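Local coordinates for lipoprotein (Colwellia psychrerythraea, PDB 3O0Y) that is of unknown function but folds as a largely helical putative lipoprotein whose family, DUF885, belongs to the peptidase MA clan, consistent with kinship to metallopeptidases, at residues A[70-76]-A[180-184]; A[145-149]-A[206-210]; A[45-51]-A[64-70]. All coordinates share one frame; numbering follows the deposited sequence.

Contact 1 of 3, residues A[70-76]-A[180-184]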
# COMPACT_ATOMS: atom_id res chain seq x y z
N PHE A 70 12.25 16.27 4.41
CA PHE A 70 12.91 16.99 3.34
C PHE A 70 13.58 16.03 2.39
O PHE A 70 14.08 14.94 2.77
CB PHE A 70 13.92 17.99 3.91
CG PHE A 70 13.30 18.92 4.94
CD1 PHE A 70 12.32 19.82 4.57
CD2 PHE A 70 13.66 18.83 6.26
CE1 PHE A 70 11.73 20.67 5.54
CE2 PHE A 70 13.09 19.66 7.21
CZ PHE A 70 12.16 20.58 6.84
N TYR A 71 13.64 16.46 1.16
CA TYR A 71 13.91 15.56 0.04
C TYR A 71 15.00 16.07 -0.88
O TYR A 71 15.05 15.68 -2.03
CB TYR A 71 12.61 15.33 -0.78
CG TYR A 71 11.66 14.47 -0.01
CD1 TYR A 71 11.82 13.12 0.00
CD2 TYR A 71 10.70 15.04 0.82
CE1 TYR A 71 10.95 12.30 0.75
CE2 TYR A 71 9.90 14.27 1.58
CZ TYR A 71 10.02 12.88 1.55
OH TYR A 71 9.21 12.11 2.33
N SER A 72 15.95 16.89 -0.39
CA SER A 72 17.01 17.41 -1.28
C SER A 72 17.89 16.25 -1.78
O SER A 72 17.95 15.21 -1.15
CB SER A 72 17.89 18.40 -0.53
OG SER A 72 18.88 17.79 0.29
N PRO A 73 18.67 16.46 -2.85
CA PRO A 73 19.69 15.45 -3.22
C PRO A 73 20.59 15.01 -2.07
O PRO A 73 20.83 13.82 -1.92
CB PRO A 73 20.50 16.19 -4.32
CG PRO A 73 19.48 16.99 -4.97
CD PRO A 73 18.62 17.54 -3.84
N GLU A 74 21.02 15.92 -1.21
CA GLU A 74 21.90 15.55 -0.15
C GLU A 74 21.13 14.79 0.94
O GLU A 74 21.67 13.83 1.46
CB GLU A 74 22.59 16.76 0.45
CG GLU A 74 23.67 16.38 1.49
CD GLU A 74 24.90 15.65 0.91
OE1 GLU A 74 25.21 15.70 -0.32
OE2 GLU A 74 25.62 15.01 1.74
N ASN A 75 19.88 15.17 1.20
CA ASN A 75 19.06 14.44 2.18
C ASN A 75 18.92 12.96 1.76
O ASN A 75 19.13 12.05 2.56
CB ASN A 75 17.67 15.05 2.29
CG ASN A 75 17.66 16.45 2.95
OD1 ASN A 75 18.51 16.76 3.81
ND2 ASN A 75 16.78 17.29 2.51
N GLU A 76 18.59 12.75 0.49
CA GLU A 76 18.34 11.42 -0.02
C GLU A 76 19.62 10.61 -0.07
O GLU A 76 19.65 9.42 0.28
CB GLU A 76 17.70 11.47 -1.39
CG GLU A 76 16.21 11.80 -1.32
CD GLU A 76 15.39 10.62 -0.71
OE1 GLU A 76 15.42 9.47 -1.25
OE2 GLU A 76 14.67 10.86 0.26
N THR A 180 12.86 21.53 -1.50
CA THR A 180 13.76 20.39 -1.57
C THR A 180 13.21 19.39 -2.62
O THR A 180 14.00 18.77 -3.31
CB THR A 180 14.01 19.73 -0.20
OG1 THR A 180 12.77 19.24 0.36
CG2 THR A 180 14.67 20.72 0.83
N ILE A 181 11.89 19.23 -2.70
CA ILE A 181 11.22 18.37 -3.71
C ILE A 181 11.57 18.82 -5.12
O ILE A 181 12.02 18.02 -5.98
CB ILE A 181 9.72 18.28 -3.51
CG1 ILE A 181 9.43 17.49 -2.20
CG2 ILE A 181 9.01 17.61 -4.74
CD1 ILE A 181 8.00 17.40 -1.81
N ILE A 182 11.48 20.12 -5.36
CA ILE A 182 11.87 20.66 -6.66
C ILE A 182 13.32 20.43 -6.94
O ILE A 182 13.68 20.05 -8.06
CB ILE A 182 11.52 22.19 -6.76
CG1 ILE A 182 9.99 22.34 -6.78
CG2 ILE A 182 12.21 22.80 -7.99
CD1 ILE A 182 9.44 23.79 -6.38
N GLU A 183 14.16 20.64 -5.94
CA GLU A 183 15.60 20.38 -6.13
C GLU A 183 15.87 18.95 -6.56
O GLU A 183 16.74 18.74 -7.42
CB GLU A 183 16.37 20.69 -4.85
CG GLU A 183 17.83 20.92 -5.02
CD GLU A 183 18.52 21.07 -3.66
OE1 GLU A 183 17.81 21.41 -2.64
OE2 GLU A 183 19.76 20.77 -3.64
N LYS A 184 15.19 17.98 -5.93
CA LYS A 184 15.38 16.55 -6.30
C LYS A 184 14.80 16.23 -7.68
O LYS A 184 15.43 15.57 -8.49
CB LYS A 184 14.73 15.62 -5.24
CG LYS A 184 15.16 14.18 -5.35
CD LYS A 184 16.67 13.95 -5.35
CE LYS A 184 17.02 12.47 -5.24
NZ LYS A 184 16.46 11.60 -6.29
O HOH W 1 21.19 18.90 -2.00

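Contact 2 of 3, residues A[145-149]-A[206-210]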
# COMPACT_ATOMS: atom_id res chain seq x y z
N LEU A 145 3.95 15.13 -1.49
CA LEU A 145 2.94 16.19 -1.60
C LEU A 145 1.50 15.67 -1.55
O LEU A 145 0.55 16.42 -1.31
CB LEU A 145 3.22 17.06 -2.85
CG LEU A 145 4.53 17.82 -2.75
CD1 LEU A 145 4.96 18.44 -4.14
CD2 LEU A 145 4.51 18.94 -1.70
N ILE A 146 1.34 14.36 -1.65
CA ILE A 146 0.03 13.75 -1.55
C ILE A 146 -0.04 13.11 -0.19
O ILE A 146 -1.03 13.25 0.53
CB ILE A 146 -0.17 12.69 -2.67
CG1 ILE A 146 -0.31 13.36 -4.02
CG2 ILE A 146 -1.36 11.85 -2.38
CD1 ILE A 146 -0.55 12.36 -5.27
N ASP A 147 1.00 12.38 0.21
CA ASP A 147 0.90 11.65 1.48
C ASP A 147 1.08 12.48 2.76
O ASP A 147 0.55 12.11 3.78
CB ASP A 147 1.82 10.44 1.56
CG ASP A 147 1.55 9.45 0.41
OD1 ASP A 147 0.36 9.25 0.07
OD2 ASP A 147 2.53 9.02 -0.21
N ILE A 148 1.87 13.52 2.74
CA ILE A 148 2.09 14.26 3.98
C ILE A 148 0.75 14.94 4.36
O ILE A 148 0.31 14.88 5.53
CB ILE A 148 3.24 15.22 3.82
CG1 ILE A 148 4.57 14.45 3.81
CG2 ILE A 148 3.26 16.32 4.95
CD1 ILE A 148 5.67 15.37 3.36
N PRO A 149 0.04 15.55 3.40
CA PRO A 149 -1.31 16.10 3.80
C PRO A 149 -2.25 15.04 4.31
O PRO A 149 -2.97 15.24 5.29
CB PRO A 149 -1.84 16.72 2.52
CG PRO A 149 -0.65 17.12 1.80
CD PRO A 149 0.42 16.04 2.06
N TYR A 206 -3.32 17.27 -9.91
CA TYR A 206 -3.45 17.16 -8.44
C TYR A 206 -3.01 18.45 -7.76
O TYR A 206 -3.70 18.99 -6.89
CB TYR A 206 -2.61 15.99 -7.91
CG TYR A 206 -2.47 16.07 -6.39
CD1 TYR A 206 -3.49 15.66 -5.55
CD2 TYR A 206 -1.33 16.64 -5.80
CE1 TYR A 206 -3.38 15.79 -4.16
CE2 TYR A 206 -1.22 16.75 -4.41
CZ TYR A 206 -2.26 16.35 -3.61
OH TYR A 206 -2.10 16.47 -2.22
N LEU A 207 -1.84 18.94 -8.17
CA LEU A 207 -1.24 20.12 -7.55
C LEU A 207 -2.12 21.37 -7.78
O LEU A 207 -2.30 22.20 -6.86
CB LEU A 207 0.15 20.36 -8.12
CG LEU A 207 1.21 19.31 -7.76
CD1 LEU A 207 2.50 19.49 -8.57
CD2 LEU A 207 1.52 19.33 -6.24
N LYS A 208 -2.65 21.52 -9.00
CA LYS A 208 -3.62 22.58 -9.29
C LYS A 208 -4.88 22.43 -8.43
O LYS A 208 -5.36 23.41 -7.85
CB LYS A 208 -4.01 22.55 -10.76
CG LYS A 208 -4.83 23.69 -11.21
CD LYS A 208 -5.16 23.58 -12.73
CE LYS A 208 -3.99 24.03 -13.58
NZ LYS A 208 -3.57 23.06 -14.67
N GLY A 209 -5.42 21.23 -8.37
CA GLY A 209 -6.61 20.94 -7.58
C GLY A 209 -6.42 21.28 -6.11
O GLY A 209 -7.37 21.75 -5.40
N PHE A 210 -5.19 21.10 -5.64
CA PHE A 210 -4.88 21.29 -4.17
C PHE A 210 -5.11 22.73 -3.68
O PHE A 210 -5.65 22.93 -2.55
CB PHE A 210 -3.44 20.82 -3.86
CG PHE A 210 -3.15 20.59 -2.38
CD1 PHE A 210 -3.43 19.38 -1.78
CD2 PHE A 210 -2.58 21.59 -1.61
CE1 PHE A 210 -3.10 19.16 -0.45
CE2 PHE A 210 -2.27 21.38 -0.29
CZ PHE A 210 -2.54 20.18 0.29
O HOH W 2 -3.24 14.46 -0.09

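Contact 3 of 3, residues A[45-51]-A[64-70]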
# COMPACT_ATOMS: atom_id res chain seq x y z
N GLN A 45 14.04 10.88 9.66
CA GLN A 45 14.00 11.47 8.33
C GLN A 45 12.67 11.28 7.60
O GLN A 45 12.48 11.73 6.47
CB GLN A 45 15.15 10.91 7.53
CG GLN A 45 16.46 11.29 8.17
CD GLN A 45 17.65 10.77 7.47
OE1 GLN A 45 18.32 9.85 7.97
NE2 GLN A 45 17.96 11.35 6.34
N ARG A 46 11.76 10.53 8.24
CA ARG A 46 10.43 10.27 7.72
C ARG A 46 9.44 10.47 8.84
O ARG A 46 8.67 9.56 9.23
CB ARG A 46 10.32 8.85 7.12
CG ARG A 46 11.14 8.66 5.90
CD ARG A 46 10.57 9.39 4.71
NE ARG A 46 11.27 9.13 3.46
CZ ARG A 46 12.28 9.88 3.00
NH1 ARG A 46 12.81 10.87 3.72
NH2 ARG A 46 12.81 9.62 1.81
N ALA A 47 9.45 11.71 9.38
CA ALA A 47 8.69 11.99 10.63
C ALA A 47 7.17 11.85 10.45
O ALA A 47 6.46 11.50 11.39
CB ALA A 47 9.04 13.38 11.18
N LEU A 48 6.65 12.03 9.22
CA LEU A 48 5.22 11.78 8.97
C LEU A 48 4.86 10.31 9.00
O LEU A 48 3.82 9.94 9.53
CB LEU A 48 4.80 12.40 7.63
CG LEU A 48 4.72 13.87 8.04
CD1 LEU A 48 5.68 14.83 7.47
CD2 LEU A 48 3.39 14.35 8.51
N SER A 49 5.73 9.43 8.53
CA SER A 49 5.56 7.99 8.78
C SER A 49 5.58 7.63 10.27
O SER A 49 4.79 6.81 10.74
CB SER A 49 6.63 7.17 7.98
OG SER A 49 6.28 7.23 6.61
N ALA A 50 6.47 8.27 11.04
CA ALA A 50 6.50 8.10 12.47
C ALA A 50 5.13 8.45 13.03
O ALA A 50 4.53 7.69 13.80
CB ALA A 50 7.59 9.01 13.12
N THR A 51 4.63 9.65 12.67
CA THR A 51 3.26 10.02 13.10
C THR A 51 2.15 8.98 12.72
O THR A 51 1.28 8.67 13.54
CB THR A 51 2.90 11.42 12.54
OG1 THR A 51 3.86 12.36 13.06
CG2 THR A 51 1.40 11.79 12.91
N ILE A 64 9.79 14.10 17.32
CA ILE A 64 9.58 14.36 15.89
C ILE A 64 8.23 14.91 15.53
O ILE A 64 7.93 15.07 14.33
CB ILE A 64 9.87 13.07 15.02
CG1 ILE A 64 9.06 11.84 15.49
CG2 ILE A 64 11.35 12.76 15.11
CD1 ILE A 64 7.52 11.88 15.40
N SER A 65 7.40 15.19 16.55
CA SER A 65 5.99 15.47 16.38
C SER A 65 5.68 16.76 15.61
O SER A 65 4.58 16.89 15.07
CB SER A 65 5.28 15.47 17.73
OG SER A 65 5.99 16.25 18.65
N SER A 66 6.63 17.68 15.52
CA SER A 66 6.44 18.82 14.65
C SER A 66 7.51 18.92 13.59
O SER A 66 7.68 19.95 12.96
CB SER A 66 6.39 20.11 15.45
OG SER A 66 7.59 20.36 16.12
N ASP A 67 8.19 17.81 13.33
CA ASP A 67 9.18 17.81 12.27
C ASP A 67 8.54 17.56 10.91
O ASP A 67 7.47 16.93 10.77
CB ASP A 67 10.25 16.74 12.51
CG ASP A 67 11.24 17.11 13.65
OD1 ASP A 67 11.06 18.13 14.37
OD2 ASP A 67 12.23 16.34 13.82
N MET A 68 9.25 18.01 9.89
CA MET A 68 8.87 17.85 8.52
C MET A 68 9.90 16.93 7.84
O MET A 68 11.03 16.73 8.35
CB MET A 68 8.83 19.23 7.82
CG MET A 68 8.30 19.21 6.35
SD MET A 68 6.79 18.30 5.95
CE MET A 68 5.65 18.92 7.31
N GLU A 69 9.52 16.35 6.70
CA GLU A 69 10.42 15.57 5.86
C GLU A 69 10.98 16.48 4.75
O GLU A 69 10.27 17.31 4.25
CB GLU A 69 9.64 14.45 5.23
CG GLU A 69 9.09 13.46 6.24
CD GLU A 69 8.15 12.38 5.66
OE1 GLU A 69 7.79 12.39 4.44
OE2 GLU A 69 7.71 11.50 6.48
N PHE A 70 12.25 16.27 4.41
CA PHE A 70 12.91 16.99 3.34
C PHE A 70 13.58 16.03 2.39
O PHE A 70 14.08 14.94 2.77
CB PHE A 70 13.92 17.99 3.91
CG PHE A 70 13.30 18.92 4.94
CD1 PHE A 70 12.32 19.82 4.57
CD2 PHE A 70 13.66 18.83 6.26
CE1 PHE A 70 11.73 20.67 5.54
CE2 PHE A 70 13.09 19.66 7.21
CZ PHE A 70 12.16 20.58 6.84
O HOH W 3 13.79 14.15 6.03
O HOH W 4 14.98 12.46 2.54
O HOH W 5 11.51 13.76 8.93
O HOH W 6 6.86 9.28 5.29

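Contact 1 of 3, residues A[70-76]-A[180-184]
The ring of Phe70 presents an edge to Thr180, whose OG1 lies near the ring plane, though the nearest side-chain approach is made by Phe70 CB. The next ring along, Tyr71, stands beside Ile181 with both side chains running the same way; its CD2 meets Ile181 CG1 obliquely at 4.1 Å. Beyond this point the tyrosine hydroxyl is hydrogen-bonded to Glu69. Thr180 is the polar anchor. Its OG1 sits between its own backbone N and carbonyl carbon (chi1 61°), and in that position it accepts an almost straight bond from Tyr71 N, 3.0 Å long with an N-H...O angle of 165°. This bond ties the incoming loop to helix 174-190, while the hydroxyl also bonds back within its own helix to the carbonyls of Lys176 and Leu177, which would have to share its one proton. Thr180 CB also packs on Ser72 N at 3.4 Å. Here the loop becomes helix 73-92: Ser72 is the N-cap, its OG accepting from Asn75 N at 2.9 Å, and Pro73 follows in the first turn. Glu183 reaches this helix start with its chain extended, so that OE2 comes within 3.4 Å of Pro73 CD. A water joins Glu183 OE2 to Glu74 N, giving that first-turn N-H an acceptor. Lys184 runs along the loop and the first turn of the helix, with CB 3.2 Å from Tyr71 O, CD against Pro73 CA and CE against Glu76 CB, the lysine and glutamate side chains crossing at about a right angle. Its NZ goes on to the carbonyls of Asn123 and Gly125 and to Asp188.

Contact 2 of 3, residues A[145-149]-A[206-210]
Tyr206 spans the gap to Ile146 and Leu145; the axes of segments 145-149 and 206-210 come no closer than 12.0 Å. Its CB points toward the other helix, and with CG anti to the backbone N (chi1 167°) the ring extends straight across. From CG outward one face of the ring is covered by Ile146 CG1. This methylene is 4.2 Å from Tyr206 CG, draws closer along CD2 and CE1, and comes to 3.5 Å from CE2, with CZ nearly as near. It lies 3.6 Å from the ring centroid and 17° off the normal, a CH-pi contact over the face, slightly displaced toward the rim. At the tip, Tyr206 OH donates to Leu145 O at 2.8 Å; this oxygen lies at the ring edge, and the hydroxyl approaches tilted 25° from the carbonyl plane. Water 2 donates to the same hydroxyl and to Ile146 O, so the phenol oxygen is gripped by two bonds and two successive carbonyls of helix 144-154 are bridged to one side chain. On one flank Leu145 CD1 meets Leu207 CD2 in a simple methyl contact. On another, the Pro149 ring lies against Phe210, CG being 3.9 Å from CZ, while Phe210 also stacks with Tyr258 of helix 236-268 and touches Phe220. Tyr258 supplies a second hydroxyl to Leu145 O. Pro149 has no N-H to offer Leu145 O, the carbonyl four residues back, and the helix kinks there; the two hydroxyls occupy that carbonyl instead. What results is a proline-kinked helix in which the carbonyl left without its usual partner is taken up by tyrosine hydroxyls from two neighbouring helices.

Contact 3 of 3, residues A[45-51]-A[64-70]
Ala47 and Ala50, one helical turn apart, receive Ile64 at the apolar centre: Ala47 CB touches Ile64 CB, and Ala50 CB meets Ile64 CD1 at 3.7 Å. The two segments bring the start of helix 47-53 against a type I beta turn, Ile64 to Asp67, and the extended chain that follows it. Ile64 CG1 lies between its own backbone N and carbonyl carbon (chi1 54°), which directs the ethyl branch along the helix to Ala50. Next to this pair Asp67 CB packs on Ala47 CB. Farther along, Met68 starts away from the helix but bends back, bringing SD to 3.9 Å from Leu48 CD1; Ile148, Val151 and Met152 of helix 144-154 also touch Leu48.

The polar edge begins at Glu69. Its chain runs extended beyond CG, crossing Arg46 at about a right angle, and delivers OE2 to the first turn, where Leu48 N donates at 3.0 Å. The bond is bent (133°), and the N-H meets OE2 from above the carboxylate plane. Water 6 also donates to OE2, linking it to Ser49 OG, which bonds to Thr129. The helix start would be expected to favour a negative charge here. The second oxygen, OE1, has Tyr71 as its partner. Arg46, the N-cap residue, folds back so that NH1 donates to Gln45 O at 2.9 Å, while NH2 forms a salt bridge with Glu76 and bonds to the carbonyl of Ile127. At the margin water 4 lies in the guanidinium plane, accepting from Arg46 NH1 and donating to Phe70 O at 2.6 Å.

Contact 3 closes first along the chain, and contact 1 then opens at Phe70, which both share; contacts 1 and 2 interlock, since segment 145-149 comes between the two halves of contact 1. Their centres lie about 15 Å (1 and 3) and 17 Å (the other pairs) apart. Ile181 packs on Leu145 to join contact 1 to contact 2, and the Arg46-Glu76 pair joins contacts 3 and 1. Helix 144-154 packs on helices 174-190 and 197-210 and, through Ile148, on helix 47-53 and the loop before helix 73-92, so the three contacts connect the N-terminal part of this mainly helical chain to the helices that follow.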